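Ankyrin-repeat protein (Cryptosporidium parvum, PDB 2W4S) probably binds RNA through this all-helical fragment, which matches the RNA-binding domain of the snRNA and snoRNA export adaptor PHAX and belongs to a longer ankyrin-repeat protein. Local coordinates at residues T5-V10 / R28-I33; L39-N44 / C70-Q75; G52-A57 / R61-G66. One frame throughout, in Å; residues are numbered along the deposited sequence.

Interaction 1 (T5-V10 / R28-I33)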
ATOM      1  N   THR C   5      -5.536 -14.732  -3.913  1.00 52.57           N
ATOM      2  CA  THR C   5      -5.490 -13.890  -5.088  1.00 51.36           C
ATOM      3  C   THR C   5      -5.448 -12.476  -4.531  1.00 50.40           C
ATOM      4  O   THR C   5      -4.792 -11.602  -5.088  1.00 50.32           O
ATOM      5  CB  THR C   5      -6.632 -14.187  -6.103  1.00 51.24           C
ATOM      6  OG1 THR C   5      -6.379 -13.486  -7.331  1.00 50.91           O
ATOM      7  CG2 THR C   5      -8.013 -13.836  -5.550  1.00 51.37           C
ATOM      8  N   MET C   6      -6.112 -12.306  -3.385  1.00 49.26           N
ATOM      9  CA  MET C   6      -5.974 -11.144  -2.517  1.00 48.11           C
ATOM     10  C   MET C   6      -4.582 -11.130  -1.901  1.00 47.08           C
ATOM     11  O   MET C   6      -4.081 -10.081  -1.491  1.00 47.04           O
ATOM     12  CB  MET C   6      -7.036 -11.175  -1.407  1.00 48.62           C
ATOM     13  CG  MET C   6      -6.951 -10.042  -0.351  1.00 49.42           C
ATOM     14  SD  MET C   6      -6.668  -8.392  -1.048  1.00 52.00           S
ATOM     15  CE  MET C   6      -7.827  -7.390  -0.119  1.00 51.05           C
ATOM     16  N   GLU C   7      -3.952 -12.295  -1.835  1.00 45.54           N
ATOM     17  CA  GLU C   7      -2.625 -12.362  -1.269  1.00 44.51           C
ATOM     18  C   GLU C   7      -1.558 -12.036  -2.297  1.00 42.98           C
ATOM     19  O   GLU C   7      -0.544 -11.455  -1.935  1.00 43.35           O
ATOM     20  CB  GLU C   7      -2.373 -13.698  -0.570  1.00 44.58           C
ATOM     21  CG  GLU C   7      -3.200 -13.870   0.709  1.00 45.47           C
ATOM     22  CD  GLU C   7      -2.969 -15.210   1.371  1.00 46.19           C
ATOM     23  OE1 GLU C   7      -2.794 -16.201   0.621  1.00 48.76           O
ATOM     24  OE2 GLU C   7      -2.962 -15.279   2.634  1.00 47.96           O
ATOM     25  N   SER C   8      -1.787 -12.391  -3.562  1.00 40.96           N
ATOM     26  CA  SER C   8      -0.916 -11.948  -4.655  1.00 39.41           C
ATOM     27  C   SER C   8      -0.864 -10.422  -4.688  1.00 37.86           C
ATOM     28  O   SER C   8       0.196  -9.818  -4.884  1.00 38.04           O
ATOM     29  CB  SER C   8      -1.436 -12.428  -6.018  1.00 39.45           C
ATOM     30  OG  SER C   8      -1.597 -13.825  -6.041  1.00 40.28           O
ATOM     31  N   ILE C   9      -2.024  -9.816  -4.489  1.00 35.49           N
ATOM     32  CA  ILE C   9      -2.184  -8.383  -4.574  1.00 33.30           C
ATOM     33  C   ILE C   9      -1.539  -7.692  -3.389  1.00 32.23           C
ATOM     34  O   ILE C   9      -0.809  -6.712  -3.556  1.00 32.35           O
ATOM     35  CB  ILE C   9      -3.669  -8.036  -4.744  1.00 33.25           C
ATOM     36  CG1 ILE C   9      -4.138  -8.569  -6.104  1.00 31.96           C
ATOM     37  CG2 ILE C   9      -3.889  -6.548  -4.665  1.00 32.48           C
ATOM     38  CD1 ILE C   9      -5.548  -9.012  -6.132  1.00 30.40           C
ATOM     39  N   VAL C  10      -1.778  -8.215  -2.193  1.00 30.78           N
ATOM     40  CA  VAL C  10      -1.131  -7.672  -1.007  1.00 29.31           C
ATOM     41  C   VAL C  10       0.390  -7.802  -1.173  1.00 28.72           C
ATOM     42  O   VAL C  10       1.127  -6.834  -0.965  1.00 28.29           O
ATOM     43  CB  VAL C  10      -1.680  -8.334   0.272  1.00 29.26           C
ATOM     44  CG1 VAL C  10      -0.958  -7.843   1.513  1.00 27.35           C
ATOM     45  CG2 VAL C  10      -3.168  -8.031   0.393  1.00 29.24           C
ATOM     46  N   ARG C  28       6.932 -14.944   2.510  1.00 36.94           N
ATOM     47  CA  ARG C  28       7.040 -15.640   3.787  1.00 36.84           C
ATOM     48  C   ARG C  28       6.341 -14.889   4.933  1.00 36.73           C
ATOM     49  O   ARG C  28       5.714 -15.517   5.781  1.00 36.98           O
ATOM     50  CB  ARG C  28       8.494 -16.053   4.083  1.00 36.54           C
ATOM     51  CG  ARG C  28       9.005 -17.134   3.076  1.00 36.31           C
ATOM     52  CD  ARG C  28      10.429 -17.646   3.310  1.00 37.19           C
ATOM     53  NE  ARG C  28      11.405 -16.572   3.484  1.00 41.02           N
ATOM     54  CZ  ARG C  28      12.228 -16.102   2.543  1.00 42.51           C
ATOM     55  NH1 ARG C  28      12.225 -16.596   1.316  1.00 42.93           N
ATOM     56  NH2 ARG C  28      13.061 -15.103   2.832  1.00 44.07           N
ATOM     57  N   VAL C  29       6.381 -13.560   4.936  1.00 36.63           N
ATOM     58  CA  VAL C  29       5.627 -12.799   5.954  1.00 36.29           C
ATOM     59  C   VAL C  29       4.117 -13.013   5.832  1.00 36.28           C
ATOM     60  O   VAL C  29       3.440 -13.281   6.832  1.00 36.42           O
ATOM     61  CB  VAL C  29       5.928 -11.294   5.897  1.00 36.41           C
ATOM     62  CG1 VAL C  29       5.070 -10.528   6.916  1.00 36.17           C
ATOM     63  CG2 VAL C  29       7.410 -11.030   6.134  1.00 35.38           C
ATOM     64  N   ILE C  30       3.601 -12.896   4.610  1.00 36.63           N
ATOM     65  CA  ILE C  30       2.177 -13.139   4.313  1.00 36.60           C
ATOM     66  C   ILE C  30       1.749 -14.561   4.688  1.00 37.05           C
ATOM     67  O   ILE C  30       0.702 -14.743   5.324  1.00 36.83           O
ATOM     68  CB  ILE C  30       1.846 -12.828   2.843  1.00 36.66           C
ATOM     69  CG1 ILE C  30       1.849 -11.308   2.626  1.00 36.08           C
ATOM     70  CG2 ILE C  30       0.506 -13.428   2.435  1.00 36.04           C
ATOM     71  CD1 ILE C  30       1.961 -10.888   1.181  1.00 35.91           C
ATOM     72  N   LYS C  31       2.570 -15.550   4.319  1.00 37.13           N
ATOM     73  CA  LYS C  31       2.313 -16.949   4.663  1.00 37.70           C
ATOM     74  C   LYS C  31       2.234 -17.140   6.175  1.00 37.09           C
ATOM     75  O   LYS C  31       1.420 -17.932   6.665  1.00 37.59           O
ATOM     76  CB  LYS C  31       3.383 -17.878   4.071  1.00 37.77           C
ATOM     77  CG  LYS C  31       3.092 -18.337   2.641  1.00 39.68           C
ATOM     78  CD  LYS C  31       4.277 -19.099   2.005  1.00 39.68           C
ATOM     79  CE  LYS C  31       4.320 -18.850   0.469  1.00 42.23           C
ATOM     80  NZ  LYS C  31       5.691 -19.048  -0.120  1.00 43.12           N
ATOM     81  N   THR C  32       3.060 -16.403   6.911  1.00 36.15           N
ATOM     82  CA  THR C  32       3.094 -16.492   8.371  1.00 35.15           C
ATOM     83  C   THR C  32       2.026 -15.675   9.137  1.00 35.22           C
ATOM     84  O   THR C  32       1.312 -16.235   9.988  1.00 34.31           O
ATOM     85  CB  THR C  32       4.475 -16.125   8.892  1.00 35.00           C
ATOM     86  OG1 THR C  32       5.451 -16.934   8.224  1.00 35.54           O
ATOM     87  CG2 THR C  32       4.554 -16.357  10.399  1.00 34.39           C
ATOM     88  N   ILE C  33       1.925 -14.361   8.884  1.00 34.93           N
ATOM     89  CA  ILE C  33       0.928 -13.555   9.630  1.00 34.52           C
ATOM     90  C   ILE C  33      -0.394 -13.259   8.894  1.00 34.36           C
ATOM     91  O   ILE C  33      -1.291 -12.674   9.497  1.00 34.37           O
ATOM     92  CB  ILE C  33       1.532 -12.257  10.224  1.00 34.83           C
ATOM     93  CG1 ILE C  33       1.935 -11.263   9.111  1.00 35.18           C
ATOM     94  CG2 ILE C  33       2.725 -12.590  11.138  1.00 35.33           C
ATOM     95  CD1 ILE C  33       2.785 -10.093   9.597  1.00 34.17           C
TER
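Ile30 reaches out from its helix with two branches: the CG2 methyl lies against the side chain of Glu7, while CD1 lies over the backbone between Glu7 and Val10, one turn further along the facing helix. All three residues send their CB toward the opposite segment, and the backbones come nearest at Glu7 and Ile30, whose CA atoms are 7.4 Å apart. CG1 of Ile30 stands anti to the carbonyl carbon (chi1 -73°) and carries CD1 to a place 4.0 Å from Glu7 O. From there Ile30 CD1 also meets Val10, with CG1 and C of Val10 both at 4.2 Å.

The side chains of Glu7 and Ile30 slide past each other in opposite directions, so that the contact runs along the length of the glutamate. The whole extended chain of Glu7 (chi2 179°), carboxylate included, lies along the CG2 methyl of Ile30, and the distances shorten slightly from CB outward to the nearest approach, OE2 to Ile30 CG2 at 3.9 Å. A charged group thus takes part in the packing beside apolar ones. Ile30 and Val10 are buried, whereas Glu7 remains partly exposed. The joint rests on van der Waals packing alone, and is modest, at 146 Å².

Within 28-33, Arg28 O accepts both Thr32 N, at 3.0 Å, and Thr32 OG1, at 2.8 Å, from opposite faces of its carbonyl plane, a double grip on the helical turn behind Ile30.

The contact joins the start of helix 6-18 to the early part of helix 24-50. On the far side of 28-33, Arg28 and Thr32 lean on Tyr89 of helix 84-91, whereas Val10 also packs on Leu39 of the second subunit.

Interaction 2 (L39-N44 / C70-Q75)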
ATOM      1  N   LEU C  39      -0.490  -6.067   5.715  1.00 38.74           N
ATOM      2  CA  LEU C  39      -0.855  -4.729   5.263  1.00 39.30           C
ATOM      3  C   LEU C  39      -0.747  -3.698   6.373  1.00 39.02           C
ATOM      4  O   LEU C  39      -0.242  -2.595   6.141  1.00 39.19           O
ATOM      5  CB  LEU C  39      -2.253  -4.693   4.627  1.00 39.70           C
ATOM      6  CG  LEU C  39      -2.401  -4.687   3.100  1.00 40.68           C
ATOM      7  CD1 LEU C  39      -3.867  -4.485   2.722  1.00 41.74           C
ATOM      8  CD2 LEU C  39      -1.545  -3.611   2.431  1.00 39.98           C
ATOM      9  N   GLN C  40      -1.201  -4.065   7.568  1.00 38.82           N
ATOM     10  CA  GLN C  40      -1.048  -3.226   8.780  1.00 39.26           C
ATOM     11  C   GLN C  40       0.401  -2.886   9.072  1.00 37.91           C
ATOM     12  O   GLN C  40       0.693  -1.775   9.512  1.00 38.38           O
ATOM     13  CB  GLN C  40      -1.651  -3.884  10.024  1.00 38.69           C
ATOM     14  CG  GLN C  40      -3.162  -3.765  10.144  1.00 40.81           C
ATOM     15  CD  GLN C  40      -3.736  -4.474  11.392  1.00 42.45           C
ATOM     16  OE1 GLN C  40      -4.828  -5.072  11.350  1.00 45.96           O
ATOM     17  NE2 GLN C  40      -2.995  -4.407  12.503  1.00 46.88           N
ATOM     18  N   LEU C  41       1.301  -3.840   8.834  1.00 36.70           N
ATOM     19  CA  LEU C  41       2.743  -3.604   9.001  1.00 35.43           C
ATOM     20  C   LEU C  41       3.282  -2.596   7.943  1.00 34.80           C
ATOM     21  O   LEU C  41       4.118  -1.734   8.246  1.00 34.17           O
ATOM     22  CB  LEU C  41       3.473  -4.942   8.900  1.00 35.12           C
ATOM     23  CG  LEU C  41       4.764  -5.274   9.631  1.00 35.96           C
ATOM     24  CD1 LEU C  41       4.683  -4.990  11.146  1.00 37.22           C
ATOM     25  CD2 LEU C  41       5.024  -6.734   9.389  1.00 34.81           C
ATOM     26  N   TYR C  42       2.799  -2.736   6.705  1.00 33.43           N
ATOM     27  CA  TYR C  42       3.207  -1.883   5.585  1.00 32.33           C
ATOM     28  C   TYR C  42       2.743  -0.464   5.867  1.00 32.21           C
ATOM     29  O   TYR C  42       3.517   0.493   5.779  1.00 30.84           O
ATOM     30  CB  TYR C  42       2.636  -2.429   4.271  1.00 30.93           C
ATOM     31  CG  TYR C  42       2.756  -1.487   3.105  1.00 29.78           C
ATOM     32  CD1 TYR C  42       3.979  -0.951   2.759  1.00 28.48           C
ATOM     33  CD2 TYR C  42       1.644  -1.137   2.344  1.00 28.95           C
ATOM     34  CE1 TYR C  42       4.103  -0.082   1.715  1.00 28.82           C
ATOM     35  CE2 TYR C  42       1.755  -0.249   1.258  1.00 28.58           C
ATOM     36  CZ  TYR C  42       2.990   0.267   0.958  1.00 28.49           C
ATOM     37  OH  TYR C  42       3.167   1.116  -0.088  1.00 27.44           O
ATOM     38  N   GLU C  43       1.482  -0.362   6.282  1.00 33.15           N
ATOM     39  CA  GLU C  43       0.898   0.902   6.698  1.00 34.12           C
ATOM     40  C   GLU C  43       1.664   1.571   7.822  1.00 34.19           C
ATOM     41  O   GLU C  43       1.927   2.793   7.753  1.00 34.41           O
ATOM     42  CB  GLU C  43      -0.542   0.723   7.145  1.00 34.63           C
ATOM     43  CG  GLU C  43      -1.120   2.045   7.549  1.00 38.72           C
ATOM     44  CD  GLU C  43      -2.407   1.932   8.311  1.00 45.36           C
ATOM     45  OE1 GLU C  43      -2.721   0.833   8.847  1.00 47.58           O
ATOM     46  OE2 GLU C  43      -3.108   2.972   8.366  1.00 47.32           O
ATOM     47  N   ASN C  44       2.005   0.786   8.853  1.00 34.13           N
ATOM     48  CA  ASN C  44       2.721   1.297  10.018  1.00 34.06           C
ATOM     49  C   ASN C  44       4.088   1.800   9.657  1.00 33.59           C
ATOM     50  O   ASN C  44       4.514   2.819  10.178  1.00 34.01           O
ATOM     51  CB  ASN C  44       2.803   0.251  11.125  1.00 35.12           C
ATOM     52  CG  ASN C  44       1.472   0.054  11.836  1.00 37.57           C
ATOM     53  OD1 ASN C  44       0.699   1.001  12.001  1.00 42.79           O
ATOM     54  ND2 ASN C  44       1.174  -1.189  12.226  1.00 39.30           N
ATOM     55  N   CYS C  70      11.296  -4.124   8.552  1.00 34.25           N
ATOM     56  CA  CYS C  70      12.009  -5.205   9.247  1.00 34.92           C
ATOM     57  C   CYS C  70      12.138  -4.995  10.757  1.00 34.26           C
ATOM     58  O   CYS C  70      12.053  -5.939  11.530  1.00 33.87           O
ATOM     59  CB  CYS C  70      13.394  -5.455   8.639  1.00 34.86           C
ATOM     60  SG  CYS C  70      13.286  -6.060   6.955  1.00 39.16           S
ATOM     61  N   TYR C  71      12.378  -3.757  11.159  1.00 33.41           N
ATOM     62  CA  TYR C  71      12.365  -3.378  12.572  1.00 32.69           C
ATOM     63  C   TYR C  71      10.969  -3.604  13.183  1.00 32.41           C
ATOM     64  O   TYR C  71      10.844  -4.071  14.288  1.00 32.97           O
ATOM     65  CB  TYR C  71      12.787  -1.896  12.695  1.00 32.52           C
ATOM     66  CG  TYR C  71      12.270  -1.221  13.927  1.00 31.22           C
ATOM     67  CD1 TYR C  71      12.882  -1.431  15.145  1.00 30.29           C
ATOM     68  CD2 TYR C  71      11.154  -0.403  13.881  1.00 29.70           C
ATOM     69  CE1 TYR C  71      12.406  -0.857  16.303  1.00 30.66           C
ATOM     70  CE2 TYR C  71      10.677   0.192  15.027  1.00 31.64           C
ATOM     71  CZ  TYR C  71      11.315  -0.047  16.243  1.00 31.61           C
ATOM     72  OH  TYR C  71      10.873   0.519  17.417  1.00 31.99           O
ATOM     73  N   LEU C  72       9.919  -3.258  12.449  1.00 32.42           N
ATOM     74  CA  LEU C  72       8.541  -3.450  12.907  1.00 31.82           C
ATOM     75  C   LEU C  72       8.139  -4.921  13.031  1.00 31.46           C
ATOM     76  O   LEU C  72       7.374  -5.296  13.906  1.00 30.92           O
ATOM     77  CB  LEU C  72       7.619  -2.762  11.930  1.00 31.87           C
ATOM     78  CG  LEU C  72       6.897  -1.494  12.362  1.00 32.22           C
ATOM     79  CD1 LEU C  72       7.525  -0.848  13.587  1.00 30.47           C
ATOM     80  CD2 LEU C  72       6.724  -0.521  11.171  1.00 27.50           C
ATOM     81  N   LEU C  73       8.663  -5.728  12.125  1.00 31.78           N
ATOM     82  CA  LEU C  73       8.393  -7.139  12.044  1.00 32.27           C
ATOM     83  C   LEU C  73       9.079  -7.782  13.232  1.00 32.47           C
ATOM     84  O   LEU C  73       8.511  -8.636  13.912  1.00 32.13           O
ATOM     85  CB  LEU C  73       8.968  -7.645  10.727  1.00 31.98           C
ATOM     86  CG  LEU C  73       8.760  -9.086  10.279  1.00 33.80           C
ATOM     87  CD1 LEU C  73       7.260  -9.474  10.208  1.00 34.85           C
ATOM     88  CD2 LEU C  73       9.432  -9.298   8.914  1.00 33.29           C
ATOM     89  N   LYS C  74      10.290  -7.301  13.505  1.00 32.57           N
ATOM     90  CA  LYS C  74      11.063  -7.763  14.623  1.00 33.08           C
ATOM     91  C   LYS C  74      10.390  -7.371  15.931  1.00 33.77           C
ATOM     92  O   LYS C  74      10.532  -8.082  16.938  1.00 33.62           O
ATOM     93  CB  LYS C  74      12.485  -7.211  14.567  1.00 32.83           C
ATOM     94  CG  LYS C  74      13.343  -7.679  15.746  1.00 35.76           C
ATOM     95  CD  LYS C  74      14.803  -7.265  15.596  1.00 40.12           C
ATOM     96  CE  LYS C  74      15.673  -7.997  16.605  1.00 42.32           C
ATOM     97  NZ  LYS C  74      16.888  -7.180  16.948  1.00 44.76           N
ATOM     98  N   GLN C  75       9.653  -6.252  15.913  1.00 34.02           N
ATOM     99  CA  GLN C  75       8.836  -5.863  17.051  1.00 34.69           C
ATOM    100  C   GLN C  75       7.685  -6.838  17.273  1.00 34.43           C
ATOM    101  O   GLN C  75       7.237  -7.020  18.414  1.00 34.86           O
ATOM    102  CB  GLN C  75       8.333  -4.413  16.942  1.00 34.85           C
ATOM    103  CG  GLN C  75       9.408  -3.389  17.298  1.00 37.08           C
ATOM    104  CD  GLN C  75      10.148  -3.750  18.595  1.00 40.27           C
ATOM    105  OE1 GLN C  75      11.292  -4.220  18.575  1.00 41.26           O
ATOM    106  NE2 GLN C  75       9.485  -3.541  19.728  1.00 42.51           N
TER
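Leu41 projects from segment 39-44 of helix 24-50 toward Leu72 and Leu73 in segment 70-75 of helix 65-78, and touches both. Its CB points toward the opposite helix, and beyond CG the chain forks. CD1 runs to the Leu72 side, 3.8 Å from Leu72 CB and 3.9 Å from Leu72 O, as the two side chains slide past each other in opposite directions. CD2 takes the other direction and meets CD1 of Leu73 at 3.6 Å, with these two leucines crossing at about a right angle. One residue thereby spans two consecutive positions of the facing helix.

Leu72 extends the seam: Leu72 CD2 lies 3.8 Å from Asn44 C and also touches Asn44 CB, so the amide residue takes part through its aliphatic root. Leu73, which is buried, has its CG anti to the backbone N (chi1 -175°), and this carries its CD1 to Leu41; its side chain also meets Phe25 and Val29 of helix 24-50 and Trp87 of helix 84-91.

The axes of the two short segments approach to 9.8 Å and cross steeply, 129° between their directions. Leucine packing thus joins helices 24-50 and 65-78 near the middle of this helical domain, which matches the PHAX RNA-binding family.

Interaction 3 (G52-A57 / R61-G66)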
ATOM      1  N   GLY C  52       8.824  11.260   9.539  1.00 36.93           N
ATOM      2  CA  GLY C  52      10.247  11.562   9.418  1.00 36.78           C
ATOM      3  C   GLY C  52      11.199  10.385   9.626  1.00 36.64           C
ATOM      4  O   GLY C  52      12.364  10.592   9.850  1.00 37.37           O
ATOM      5  N   GLY C  53      10.711   9.157   9.552  1.00 36.15           N
ATOM      6  CA  GLY C  53      11.582   7.989   9.494  1.00 36.15           C
ATOM      7  C   GLY C  53      12.223   7.545  10.795  1.00 36.47           C
ATOM      8  O   GLY C  53      11.825   7.987  11.879  1.00 36.15           O
ATOM      9  N   LEU C  54      13.203   6.647  10.677  1.00 36.53           N
ATOM     10  CA  LEU C  54      14.085   6.259  11.791  1.00 36.75           C
ATOM     11  C   LEU C  54      15.519   6.330  11.284  1.00 36.85           C
ATOM     12  O   LEU C  54      15.758   6.265  10.072  1.00 36.92           O
ATOM     13  CB  LEU C  54      13.799   4.827  12.288  1.00 36.96           C
ATOM     14  CG  LEU C  54      12.390   4.501  12.817  1.00 37.49           C
ATOM     15  CD1 LEU C  54      12.134   2.994  12.875  1.00 37.06           C
ATOM     16  CD2 LEU C  54      12.122   5.143  14.179  1.00 37.65           C
ATOM     17  N   LEU C  55      16.458   6.486  12.210  1.00 36.31           N
ATOM     18  CA  LEU C  55      17.859   6.467  11.889  1.00 35.91           C
ATOM     19  C   LEU C  55      18.357   5.030  11.886  1.00 36.57           C
ATOM     20  O   LEU C  55      17.846   4.165  12.606  1.00 36.30           O
ATOM     21  CB  LEU C  55      18.655   7.295  12.911  1.00 35.87           C
ATOM     22  CG  LEU C  55      18.942   8.796  12.681  1.00 35.52           C
ATOM     23  CD1 LEU C  55      18.034   9.449  11.635  1.00 33.83           C
ATOM     24  CD2 LEU C  55      18.928   9.577  14.001  1.00 34.74           C
ATOM     25  N   THR C  56      19.360   4.776  11.053  1.00 36.90           N
ATOM     26  CA  THR C  56      20.165   3.570  11.177  1.00 36.87           C
ATOM     27  C   THR C  56      20.871   3.603  12.540  1.00 37.21           C
ATOM     28  O   THR C  56      20.915   4.648  13.198  1.00 37.26           O
ATOM     29  CB  THR C  56      21.206   3.507  10.050  1.00 36.42           C
ATOM     30  OG1 THR C  56      21.986   4.703  10.050  1.00 34.85           O
ATOM     31  CG2 THR C  56      20.518   3.380   8.716  1.00 36.47           C
ATOM     32  N   ALA C  57      21.440   2.469  12.946  1.00 37.48           N
ATOM     33  CA  ALA C  57      22.112   2.350  14.238  1.00 37.85           C
ATOM     34  C   ALA C  57      23.326   3.262  14.343  1.00 38.47           C
ATOM     35  O   ALA C  57      23.705   3.666  15.441  1.00 38.57           O
ATOM     36  CB  ALA C  57      22.518   0.896  14.494  1.00 37.71           C
ATOM     37  N   ARG C  61      22.249   7.823   8.331  1.00 41.17           N
ATOM     38  CA  ARG C  61      21.118   8.122   7.464  1.00 40.98           C
ATOM     39  C   ARG C  61      19.820   7.588   8.041  1.00 40.15           C
ATOM     40  O   ARG C  61      19.808   6.910   9.064  1.00 40.11           O
ATOM     41  CB  ARG C  61      21.347   7.570   6.056  1.00 41.60           C
ATOM     42  CG  ARG C  61      21.997   6.222   6.042  1.00 43.47           C
ATOM     43  CD  ARG C  61      21.638   5.446   4.801  1.00 48.31           C
ATOM     44  NE  ARG C  61      21.948   4.025   4.989  1.00 51.66           N
ATOM     45  CZ  ARG C  61      21.043   3.058   5.157  1.00 52.94           C
ATOM     46  NH1 ARG C  61      19.738   3.330   5.145  1.00 52.61           N
ATOM     47  NH2 ARG C  61      21.449   1.801   5.331  1.00 53.47           N
ATOM     48  N   ARG C  62      18.726   7.941   7.388  1.00 39.25           N
ATOM     49  CA  ARG C  62      17.448   7.348   7.651  1.00 38.47           C
ATOM     50  C   ARG C  62      17.514   5.894   7.223  1.00 37.74           C
ATOM     51  O   ARG C  62      18.232   5.558   6.307  1.00 38.26           O
ATOM     52  CB  ARG C  62      16.410   8.024   6.792  1.00 38.37           C
ATOM     53  CG  ARG C  62      15.623   9.124   7.432  1.00 39.75           C
ATOM     54  CD  ARG C  62      14.228   8.918   6.912  1.00 42.44           C
ATOM     55  NE  ARG C  62      13.472  10.141   6.711  1.00 45.23           N
ATOM     56  CZ  ARG C  62      12.227  10.165   6.234  1.00 46.80           C
ATOM     57  NH1 ARG C  62      11.597   9.032   5.904  1.00 45.97           N
ATOM     58  NH2 ARG C  62      11.604  11.324   6.097  1.00 47.88           N
ATOM     59  N   LYS C  63      16.775   5.029   7.893  1.00 36.96           N
ATOM     60  CA  LYS C  63      16.548   3.694   7.403  1.00 36.05           C
ATOM     61  C   LYS C  63      15.687   3.832   6.156  1.00 36.13           C
ATOM     62  O   LYS C  63      14.791   4.679   6.110  1.00 36.74           O
ATOM     63  CB  LYS C  63      15.751   2.916   8.434  1.00 35.77           C
ATOM     64  CG  LYS C  63      16.522   2.352   9.612  1.00 34.53           C
ATOM     65  CD  LYS C  63      15.519   1.863  10.622  1.00 32.31           C
ATOM     66  CE  LYS C  63      15.960   0.632  11.312  1.00 36.96           C
ATOM     67  NZ  LYS C  63      17.049   0.844  12.287  1.00 37.89           N
ATOM     68  N   THR C  64      15.936   3.015   5.143  1.00 35.72           N
ATOM     69  CA  THR C  64      14.981   2.885   4.038  1.00 35.04           C
ATOM     70  C   THR C  64      13.678   2.337   4.633  1.00 35.26           C
ATOM     71  O   THR C  64      13.671   1.845   5.764  1.00 35.88           O
ATOM     72  CB  THR C  64      15.497   1.883   2.978  1.00 35.35           C
ATOM     73  OG1 THR C  64      15.317   0.547   3.461  1.00 33.13           O
ATOM     74  CG2 THR C  64      16.993   2.122   2.668  1.00 33.84           C
ATOM     75  N   ILE C  65      12.583   2.405   3.894  1.00 34.90           N
ATOM     76  CA  ILE C  65      11.303   1.913   4.386  1.00 34.71           C
ATOM     77  C   ILE C  65      11.328   0.377   4.486  1.00 34.81           C
ATOM     78  O   ILE C  65      10.636  -0.224   5.328  1.00 35.66           O
ATOM     79  CB  ILE C  65      10.104   2.481   3.549  1.00 34.69           C
ATOM     80  CG1 ILE C  65       8.761   1.893   4.008  1.00 34.62           C
ATOM     81  CG2 ILE C  65      10.331   2.292   2.047  1.00 33.23           C
ATOM     82  CD1 ILE C  65       7.530   2.672   3.467  1.00 35.26           C
ATOM     83  N   GLY C  66      12.152  -0.263   3.666  1.00 34.35           N
ATOM     84  CA  GLY C  66      12.421  -1.688   3.857  1.00 34.33           C
ATOM     85  C   GLY C  66      12.981  -1.989   5.255  1.00 34.26           C
ATOM     86  O   GLY C  66      12.545  -2.933   5.924  1.00 34.23           O
TER
HETATM   87  O   HOH W   1      13.447   5.933   8.088  1.00 35.09           O
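A single antiparallel beta bridge, Leu55 with Arg62, closes the loop between helices 24-50 and 65-78. Two backbone hydrogen bonds frame it: Lys63 N donates to Leu54 O at 2.7 Å, and Thr56 N to Arg61 O at 3.0 Å, the latter nearly straight (171°). A water adds to the tie, bridging Leu54 N and Lys63 O at 2.7 Å from each.

Three long basic side chains lie along the opposite segment. Thr56 CG2 sits over the centre of one face of the Arg61 guanidinium, 3.6 Å above its plane, and the two side chains cross at about a right angle; Thr56 OG1 is held by Asp58. Arg62, bent at chi2 and chi3, lays its guanidinium flat over the Gly52-Gly53 peptide, with Gly52 C 3.5 Å from the plane, while NH1 forms a salt bridge with Glu49. Because Gly53 has no side chain, CD of Arg62 can approach its CA to 3.8 Å. Lys63 runs along Leu54 and Leu55, its CD against Leu54 CB at 3.8 Å, and its bent end (chi4 73°) brings NZ to Leu55 O in a weak bond.

Gly52, with positive phi, is the C-prime residue of a Schellman motif ending helix 24-50. Thr64 caps the start of helix 65-78 through Gly67 N, and Leu54 touches both Val48 of helix 24-50 and Tyr71 of helix 65-78.

Interactions 1 and 2 share helix 24-50, and both rest on van der Waals packing without hydrogen bonds between their segments. Interaction 1, attaching helix 6-18, is buried in two of its three residues though about 12 Å, centre to centre, from the middle of the chain; interaction 2, attaching helix 65-78, is partly buried but central. They touch through Val10 with Leu39 of the same chain and Val29 with Leu73, and both reach the second subunit. Interaction 3 is a surface contact, nested in the loop that interaction 2 closes. Backbone hydrogen bonds, a water and long basic side chains hold it, and Tyr71 against Leu54 and Lys63 connects it to interaction 2.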